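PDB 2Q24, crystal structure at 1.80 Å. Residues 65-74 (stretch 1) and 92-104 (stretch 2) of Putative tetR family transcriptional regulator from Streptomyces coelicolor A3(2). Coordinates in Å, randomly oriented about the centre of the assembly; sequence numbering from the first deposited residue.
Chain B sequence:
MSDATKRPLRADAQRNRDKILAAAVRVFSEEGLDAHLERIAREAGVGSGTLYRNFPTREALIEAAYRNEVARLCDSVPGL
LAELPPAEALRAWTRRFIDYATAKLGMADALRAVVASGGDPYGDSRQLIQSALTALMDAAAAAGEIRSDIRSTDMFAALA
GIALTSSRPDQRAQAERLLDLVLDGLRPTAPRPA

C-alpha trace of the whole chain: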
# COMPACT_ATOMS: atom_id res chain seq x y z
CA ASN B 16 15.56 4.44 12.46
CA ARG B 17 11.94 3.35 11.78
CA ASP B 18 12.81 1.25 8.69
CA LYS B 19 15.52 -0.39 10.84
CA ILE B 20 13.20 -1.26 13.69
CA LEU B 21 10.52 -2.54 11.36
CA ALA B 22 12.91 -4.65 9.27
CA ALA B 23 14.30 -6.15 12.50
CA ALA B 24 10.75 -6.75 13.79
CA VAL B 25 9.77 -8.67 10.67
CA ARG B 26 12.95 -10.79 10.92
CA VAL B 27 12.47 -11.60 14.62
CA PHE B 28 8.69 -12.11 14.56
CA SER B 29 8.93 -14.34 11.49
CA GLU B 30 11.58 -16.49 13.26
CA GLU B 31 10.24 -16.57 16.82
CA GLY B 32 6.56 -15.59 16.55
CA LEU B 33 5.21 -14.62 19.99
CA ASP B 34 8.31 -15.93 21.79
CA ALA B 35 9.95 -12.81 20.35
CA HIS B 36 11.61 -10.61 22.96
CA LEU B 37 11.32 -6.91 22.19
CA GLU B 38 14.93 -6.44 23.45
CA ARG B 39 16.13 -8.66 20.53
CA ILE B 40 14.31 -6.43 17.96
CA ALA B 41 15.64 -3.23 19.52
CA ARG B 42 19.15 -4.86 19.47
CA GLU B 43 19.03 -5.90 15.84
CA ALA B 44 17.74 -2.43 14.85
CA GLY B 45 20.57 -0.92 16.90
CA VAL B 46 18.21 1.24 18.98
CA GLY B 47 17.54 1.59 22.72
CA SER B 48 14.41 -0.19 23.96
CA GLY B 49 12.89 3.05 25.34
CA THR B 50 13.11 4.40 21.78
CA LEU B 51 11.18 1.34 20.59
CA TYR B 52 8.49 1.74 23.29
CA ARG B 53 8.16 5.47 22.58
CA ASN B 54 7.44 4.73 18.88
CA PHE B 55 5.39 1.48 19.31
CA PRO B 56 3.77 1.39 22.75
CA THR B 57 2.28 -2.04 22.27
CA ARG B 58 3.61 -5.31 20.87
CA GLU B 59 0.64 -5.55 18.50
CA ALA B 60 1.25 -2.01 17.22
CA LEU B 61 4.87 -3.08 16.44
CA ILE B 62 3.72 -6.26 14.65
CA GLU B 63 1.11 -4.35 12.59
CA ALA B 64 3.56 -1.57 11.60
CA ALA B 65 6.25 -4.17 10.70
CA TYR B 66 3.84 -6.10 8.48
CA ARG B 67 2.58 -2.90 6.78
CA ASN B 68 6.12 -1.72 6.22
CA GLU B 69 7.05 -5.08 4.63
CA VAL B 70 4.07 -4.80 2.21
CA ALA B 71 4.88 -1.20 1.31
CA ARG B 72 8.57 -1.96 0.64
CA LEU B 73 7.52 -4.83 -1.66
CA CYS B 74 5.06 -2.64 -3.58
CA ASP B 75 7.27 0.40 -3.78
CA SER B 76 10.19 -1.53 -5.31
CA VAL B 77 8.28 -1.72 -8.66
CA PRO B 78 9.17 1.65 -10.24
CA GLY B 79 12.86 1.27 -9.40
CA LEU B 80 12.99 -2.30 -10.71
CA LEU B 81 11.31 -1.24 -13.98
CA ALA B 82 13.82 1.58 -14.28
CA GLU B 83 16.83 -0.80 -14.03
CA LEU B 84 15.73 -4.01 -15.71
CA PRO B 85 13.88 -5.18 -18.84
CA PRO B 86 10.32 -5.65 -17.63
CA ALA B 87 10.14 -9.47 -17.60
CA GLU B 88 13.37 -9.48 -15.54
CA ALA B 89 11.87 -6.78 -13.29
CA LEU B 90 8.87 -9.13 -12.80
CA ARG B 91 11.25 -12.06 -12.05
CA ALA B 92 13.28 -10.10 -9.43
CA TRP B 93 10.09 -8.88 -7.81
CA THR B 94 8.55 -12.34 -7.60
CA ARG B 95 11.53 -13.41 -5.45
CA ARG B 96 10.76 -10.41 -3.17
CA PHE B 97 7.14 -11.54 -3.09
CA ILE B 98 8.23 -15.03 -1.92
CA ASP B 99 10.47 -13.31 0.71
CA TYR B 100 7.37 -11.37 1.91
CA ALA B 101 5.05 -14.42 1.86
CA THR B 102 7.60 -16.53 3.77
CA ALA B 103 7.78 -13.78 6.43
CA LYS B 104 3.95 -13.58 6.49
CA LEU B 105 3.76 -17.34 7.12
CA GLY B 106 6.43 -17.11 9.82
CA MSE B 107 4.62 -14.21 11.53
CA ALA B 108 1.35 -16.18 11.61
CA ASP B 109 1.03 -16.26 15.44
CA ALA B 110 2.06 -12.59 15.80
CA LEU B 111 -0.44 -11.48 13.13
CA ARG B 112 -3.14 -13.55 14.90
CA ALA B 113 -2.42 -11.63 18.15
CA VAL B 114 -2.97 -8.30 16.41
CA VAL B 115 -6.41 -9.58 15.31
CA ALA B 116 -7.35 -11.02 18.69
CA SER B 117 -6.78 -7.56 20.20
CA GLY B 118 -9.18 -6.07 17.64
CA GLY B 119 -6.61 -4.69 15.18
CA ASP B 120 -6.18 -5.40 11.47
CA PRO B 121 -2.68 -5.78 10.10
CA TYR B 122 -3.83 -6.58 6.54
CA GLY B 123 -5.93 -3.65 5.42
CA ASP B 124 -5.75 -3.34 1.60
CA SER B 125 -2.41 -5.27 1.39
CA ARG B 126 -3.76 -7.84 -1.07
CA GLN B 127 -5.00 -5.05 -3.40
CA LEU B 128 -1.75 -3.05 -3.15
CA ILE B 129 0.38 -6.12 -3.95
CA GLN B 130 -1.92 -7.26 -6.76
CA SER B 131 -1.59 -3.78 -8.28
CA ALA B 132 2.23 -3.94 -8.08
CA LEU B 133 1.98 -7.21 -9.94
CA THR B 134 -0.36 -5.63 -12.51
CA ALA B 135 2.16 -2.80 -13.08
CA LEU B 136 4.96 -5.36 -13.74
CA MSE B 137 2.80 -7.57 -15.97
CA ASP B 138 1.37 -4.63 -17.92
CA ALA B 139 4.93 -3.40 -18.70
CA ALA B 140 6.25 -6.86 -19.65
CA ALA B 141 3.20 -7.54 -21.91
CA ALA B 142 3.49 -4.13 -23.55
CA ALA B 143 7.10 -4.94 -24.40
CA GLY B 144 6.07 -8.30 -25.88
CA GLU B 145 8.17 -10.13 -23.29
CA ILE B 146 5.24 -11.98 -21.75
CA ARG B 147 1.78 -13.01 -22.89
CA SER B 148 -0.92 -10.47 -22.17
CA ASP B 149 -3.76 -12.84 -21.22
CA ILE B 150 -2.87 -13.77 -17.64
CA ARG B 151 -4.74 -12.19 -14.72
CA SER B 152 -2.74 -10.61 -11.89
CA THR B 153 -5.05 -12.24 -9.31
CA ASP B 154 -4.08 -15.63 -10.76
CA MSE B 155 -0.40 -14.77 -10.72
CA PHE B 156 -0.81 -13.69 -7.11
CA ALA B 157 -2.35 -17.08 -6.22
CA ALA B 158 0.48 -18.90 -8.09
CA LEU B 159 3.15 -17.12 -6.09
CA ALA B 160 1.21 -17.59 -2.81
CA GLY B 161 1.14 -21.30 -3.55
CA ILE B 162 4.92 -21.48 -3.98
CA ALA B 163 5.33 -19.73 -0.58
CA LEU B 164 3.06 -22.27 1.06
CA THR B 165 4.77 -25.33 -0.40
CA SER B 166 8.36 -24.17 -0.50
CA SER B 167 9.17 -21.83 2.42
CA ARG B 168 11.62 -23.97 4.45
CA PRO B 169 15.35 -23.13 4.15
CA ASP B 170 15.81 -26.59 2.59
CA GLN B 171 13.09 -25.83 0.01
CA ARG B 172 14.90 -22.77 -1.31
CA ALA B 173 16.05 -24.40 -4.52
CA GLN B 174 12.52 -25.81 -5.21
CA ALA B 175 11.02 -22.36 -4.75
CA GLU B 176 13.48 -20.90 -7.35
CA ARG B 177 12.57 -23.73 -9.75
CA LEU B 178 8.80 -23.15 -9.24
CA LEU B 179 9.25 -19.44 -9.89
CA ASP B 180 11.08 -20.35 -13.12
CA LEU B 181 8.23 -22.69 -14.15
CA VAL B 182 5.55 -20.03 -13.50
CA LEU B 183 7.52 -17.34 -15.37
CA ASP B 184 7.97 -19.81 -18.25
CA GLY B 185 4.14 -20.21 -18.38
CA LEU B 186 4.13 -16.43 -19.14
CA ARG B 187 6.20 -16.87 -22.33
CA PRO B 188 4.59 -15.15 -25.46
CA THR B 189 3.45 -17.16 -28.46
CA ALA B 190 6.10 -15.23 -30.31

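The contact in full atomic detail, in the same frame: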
# COMPACT_ATOMS: atom_id res chain seq x y z
N ALA B 65 5.23 -3.34 11.38
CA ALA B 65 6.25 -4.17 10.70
C ALA B 65 5.69 -4.85 9.46
O ALA B 65 6.31 -4.78 8.37
CB ALA B 65 6.81 -5.23 11.62
N TYR B 66 4.51 -5.48 9.62
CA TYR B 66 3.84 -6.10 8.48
C TYR B 66 3.53 -5.05 7.38
O TYR B 66 3.81 -5.30 6.20
CB TYR B 66 2.56 -6.86 8.91
CG TYR B 66 1.85 -7.50 7.71
CD1 TYR B 66 2.32 -8.73 7.14
CD2 TYR B 66 0.73 -6.90 7.14
CE1 TYR B 66 1.66 -9.28 6.05
CE2 TYR B 66 0.08 -7.46 6.07
CZ TYR B 66 0.56 -8.63 5.52
OH TYR B 66 -0.10 -9.15 4.44
N ARG B 67 2.96 -3.91 7.76
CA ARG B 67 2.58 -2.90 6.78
C ARG B 67 3.79 -2.34 6.07
O ARG B 67 3.74 -2.03 4.87
CB ARG B 67 1.83 -1.76 7.49
CG ARG B 67 0.44 -2.18 7.92
CD ARG B 67 -0.29 -1.08 8.71
NE ARG B 67 -0.53 0.12 7.91
CZ ARG B 67 -1.25 1.15 8.31
NH1 ARG B 67 -1.78 1.15 9.54
NH2 ARG B 67 -1.41 2.20 7.50
N ASN B 68 4.89 -2.17 6.82
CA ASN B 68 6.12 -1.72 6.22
C ASN B 68 6.67 -2.72 5.20
O ASN B 68 7.16 -2.32 4.15
CB ASN B 68 7.17 -1.47 7.33
CG ASN B 68 8.49 -0.97 6.76
OD1 ASN B 68 9.46 -1.70 6.73
ND2 ASN B 68 8.52 0.30 6.32
N GLU B 69 6.57 -4.02 5.52
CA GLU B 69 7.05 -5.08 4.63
C GLU B 69 6.27 -5.06 3.28
O GLU B 69 6.85 -5.14 2.19
CB GLU B 69 6.92 -6.46 5.32
CG GLU B 69 7.27 -7.69 4.45
CD GLU B 69 8.74 -7.96 4.31
OE1 GLU B 69 9.58 -7.19 4.85
OE2 GLU B 69 9.07 -8.97 3.64
N VAL B 70 4.95 -4.94 3.40
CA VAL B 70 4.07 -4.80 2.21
C VAL B 70 4.46 -3.57 1.40
O VAL B 70 4.60 -3.64 0.19
CB VAL B 70 2.59 -4.71 2.67
CG1 VAL B 70 1.63 -4.33 1.48
CG2 VAL B 70 2.16 -6.08 3.30
N ALA B 71 4.61 -2.42 2.06
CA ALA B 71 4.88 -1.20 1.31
C ALA B 71 6.25 -1.28 0.63
O ALA B 71 6.40 -0.88 -0.54
CB ALA B 71 4.79 0.01 2.21
N ARG B 72 7.26 -1.81 1.31
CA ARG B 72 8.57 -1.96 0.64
C ARG B 72 8.49 -2.85 -0.62
O ARG B 72 9.09 -2.51 -1.64
CB ARG B 72 9.64 -2.45 1.60
CG ARG B 72 10.03 -1.29 2.54
CD ARG B 72 11.21 -1.68 3.45
NE ARG B 72 10.74 -2.50 4.57
N LEU B 73 7.72 -3.92 -0.54
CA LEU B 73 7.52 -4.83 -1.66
C LEU B 73 6.85 -4.09 -2.83
O LEU B 73 7.31 -4.17 -3.97
CB LEU B 73 6.67 -6.02 -1.21
CG LEU B 73 6.28 -6.97 -2.34
CD1 LEU B 73 7.54 -7.62 -2.94
CD2 LEU B 73 5.30 -8.03 -1.81
N CYS B 74 5.77 -3.36 -2.55
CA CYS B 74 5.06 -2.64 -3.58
C CYS B 74 5.86 -1.51 -4.22
O CYS B 74 5.85 -1.31 -5.43
CB CYS B 74 3.70 -2.11 -3.04
SG CYS B 74 2.58 -3.45 -2.60
N ALA B 92 12.63 -10.54 -10.69
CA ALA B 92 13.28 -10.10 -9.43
C ALA B 92 12.24 -9.84 -8.38
O ALA B 92 12.37 -10.23 -7.21
CB ALA B 92 14.16 -8.87 -9.66
N TRP B 93 11.15 -9.19 -8.78
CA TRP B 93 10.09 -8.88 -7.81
C TRP B 93 9.39 -10.13 -7.26
O TRP B 93 9.03 -10.19 -6.10
CB TRP B 93 9.07 -7.94 -8.46
CG TRP B 93 8.01 -7.42 -7.49
CD1 TRP B 93 8.06 -6.26 -6.73
CD2 TRP B 93 6.77 -8.05 -7.20
NE1 TRP B 93 6.89 -6.15 -5.98
CE2 TRP B 93 6.09 -7.24 -6.24
CE3 TRP B 93 6.17 -9.25 -7.64
CZ2 TRP B 93 4.81 -7.56 -5.77
CZ3 TRP B 93 4.87 -9.58 -7.16
CH2 TRP B 93 4.23 -8.75 -6.21
N THR B 94 9.16 -11.13 -8.08
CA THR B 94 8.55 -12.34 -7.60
C THR B 94 9.37 -13.02 -6.49
O THR B 94 8.83 -13.61 -5.62
CB THR B 94 8.21 -13.34 -8.73
OG1 THR B 94 9.38 -13.85 -9.31
CG2 THR B 94 7.30 -12.75 -9.73
N ARG B 95 10.69 -12.94 -6.56
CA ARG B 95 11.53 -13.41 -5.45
C ARG B 95 11.25 -12.59 -4.18
O ARG B 95 11.14 -13.15 -3.08
CB ARG B 95 13.03 -13.43 -5.84
CG ARG B 95 13.39 -14.49 -6.86
CD ARG B 95 14.95 -14.68 -7.12
NE ARG B 95 15.66 -14.70 -5.86
CZ ARG B 95 15.99 -15.80 -5.17
NH1 ARG B 95 15.70 -17.01 -5.64
NH2 ARG B 95 16.63 -15.67 -4.01
N ARG B 96 11.10 -11.27 -4.33
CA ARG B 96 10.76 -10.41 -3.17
C ARG B 96 9.37 -10.75 -2.64
O ARG B 96 9.14 -10.71 -1.43
CB ARG B 96 10.84 -8.90 -3.54
CG ARG B 96 12.27 -8.45 -3.96
CD ARG B 96 13.29 -8.76 -2.87
NE ARG B 96 13.18 -7.85 -1.77
CZ ARG B 96 13.32 -8.16 -0.48
NH1 ARG B 96 13.57 -9.41 -0.06
NH2 ARG B 96 13.22 -7.19 0.41
N PHE B 97 8.45 -11.07 -3.54
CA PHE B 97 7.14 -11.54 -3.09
C PHE B 97 7.30 -12.80 -2.24
O PHE B 97 6.67 -12.90 -1.16
CB PHE B 97 6.21 -11.86 -4.27
CG PHE B 97 4.86 -12.38 -3.81
CD1 PHE B 97 3.82 -11.50 -3.57
CD2 PHE B 97 4.68 -13.73 -3.57
CE1 PHE B 97 2.58 -12.00 -3.12
CE2 PHE B 97 3.47 -14.22 -3.09
CZ PHE B 97 2.43 -13.38 -2.89
N ILE B 98 8.07 -13.79 -2.72
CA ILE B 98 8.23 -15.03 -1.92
C ILE B 98 8.87 -14.71 -0.58
O ILE B 98 8.48 -15.28 0.44
CB ILE B 98 9.00 -16.15 -2.68
CG1 ILE B 98 8.15 -16.59 -3.85
CG2 ILE B 98 9.30 -17.40 -1.76
CD1 ILE B 98 6.89 -17.38 -3.45
N ASP B 99 9.83 -13.77 -0.57
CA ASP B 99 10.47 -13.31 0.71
C ASP B 99 9.41 -12.77 1.70
O ASP B 99 9.40 -13.11 2.89
CB ASP B 99 11.47 -12.20 0.45
CG ASP B 99 12.75 -12.66 -0.30
OD1 ASP B 99 13.10 -13.86 -0.26
OD2 ASP B 99 13.41 -11.76 -0.87
N TYR B 100 8.51 -11.93 1.18
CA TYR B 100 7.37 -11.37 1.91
C TYR B 100 6.40 -12.46 2.40
O TYR B 100 6.00 -12.48 3.57
CB TYR B 100 6.63 -10.38 1.00
CG TYR B 100 5.16 -10.28 1.32
CD1 TYR B 100 4.72 -9.62 2.46
CD2 TYR B 100 4.20 -10.92 0.50
CE1 TYR B 100 3.35 -9.57 2.78
CE2 TYR B 100 2.83 -10.85 0.81
CZ TYR B 100 2.43 -10.20 1.95
OH TYR B 100 1.08 -10.13 2.26
N ALA B 101 6.03 -13.37 1.51
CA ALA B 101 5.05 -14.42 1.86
C ALA B 101 5.59 -15.44 2.88
O ALA B 101 4.85 -15.96 3.74
CB ALA B 101 4.58 -15.11 0.55
N THR B 102 6.88 -15.70 2.80
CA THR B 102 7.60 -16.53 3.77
C THR B 102 7.57 -15.88 5.15
O THR B 102 7.26 -16.57 6.17
CB THR B 102 9.06 -16.79 3.29
OG1 THR B 102 8.99 -17.66 2.15
CG2 THR B 102 9.92 -17.46 4.40
N ALA B 103 7.89 -14.59 5.20
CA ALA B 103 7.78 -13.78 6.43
C ALA B 103 6.36 -13.76 7.00
O ALA B 103 6.15 -14.01 8.22
CB ALA B 103 8.32 -12.38 6.21
N LYS B 104 5.37 -13.55 6.12
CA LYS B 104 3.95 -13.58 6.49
C LYS B 104 3.62 -14.90 7.18
O LYS B 104 3.00 -14.94 8.26
CB LYS B 104 3.09 -13.42 5.24
CG LYS B 104 1.60 -13.22 5.54
CD LYS B 104 0.83 -13.08 4.26
CE LYS B 104 -0.62 -12.77 4.53
NZ LYS B 104 -1.31 -13.94 5.09

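How do the two helices lie against each other? They run almost exactly antiparallel, with 173° between their N-to-C directions and axes 10.2 Å apart at closest approach. In the register seen here, Tyr66 lies across from Lys104, Glu69 from Tyr100 and Leu73 from Arg96, so the residues that meet recur every three or four positions, about one helical turn. Together the stretches bury 481 Å², nearly half of it on two residues, Leu73 and Tyr100, each of which fills a hollow in the opposing helix.

What does Leu73 fill? Its side chain is a knob in a hole formed by Trp93, Arg96, Phe97 and Tyr100. The CA-to-CB bond points sideways, but the t, p rotamer brings the branched end nearer to the other helix. There CD1 of Leu73 lies 3.6 Å from CE2 of Trp93 and 3.6 Å from CB of Arg96, while CD2 of Leu73 lies 3.9 Å from CD2 of Tyr100 and 4.2 Å from CD1 of Phe97. A compact, forked, apolar group suits a pocket walled by three aromatic rings and the base of an arginine. Beyond that base, the polar end of Arg96 turns to its own helix, where NH1 of Arg96 forms a salt bridge of 2.5 Å with OD2 of Asp99.

Which bump answers from the second helix? Tyr100 points toward the first helix and settles among Tyr66, Glu69, Val70 and Leu73. CE1 of Tyr100 packs 3.7 Å from CG2 of Val70 and 3.7 Å from CE1 of Tyr66. The aliphatic part of Glu69 meets the ring at its edge, with CG of Glu69 3.8 Å from CD1 of Tyr100. Glu69 is partly exposed; its CG, a methylene, packs here, while one carboxylate oxygen, OE2 of Glu69, comes to 3.4 Å from CA of Tyr100.

How are polar groups accommodated in so apolar a contact? Two hydrogen bonds cross it. OH of Tyr66 and OH of Tyr100 meet at 2.7 Å, so two large buried rings contribute packing surface while their hydroxyls share a hydrogen bond. Near the other end, NE1 of Trp93 donates to O of Leu73 at 2.9 Å, with the carbonyl at the edge of the indole ring, near its plane. The same tryptophan thus both helps wall the leucine's pocket and binds its backbone. Beside the tyrosine pair, the extended chain of Lys104 adds a flank, CE of Lys104 lying 3.7 Å from OH of Tyr66.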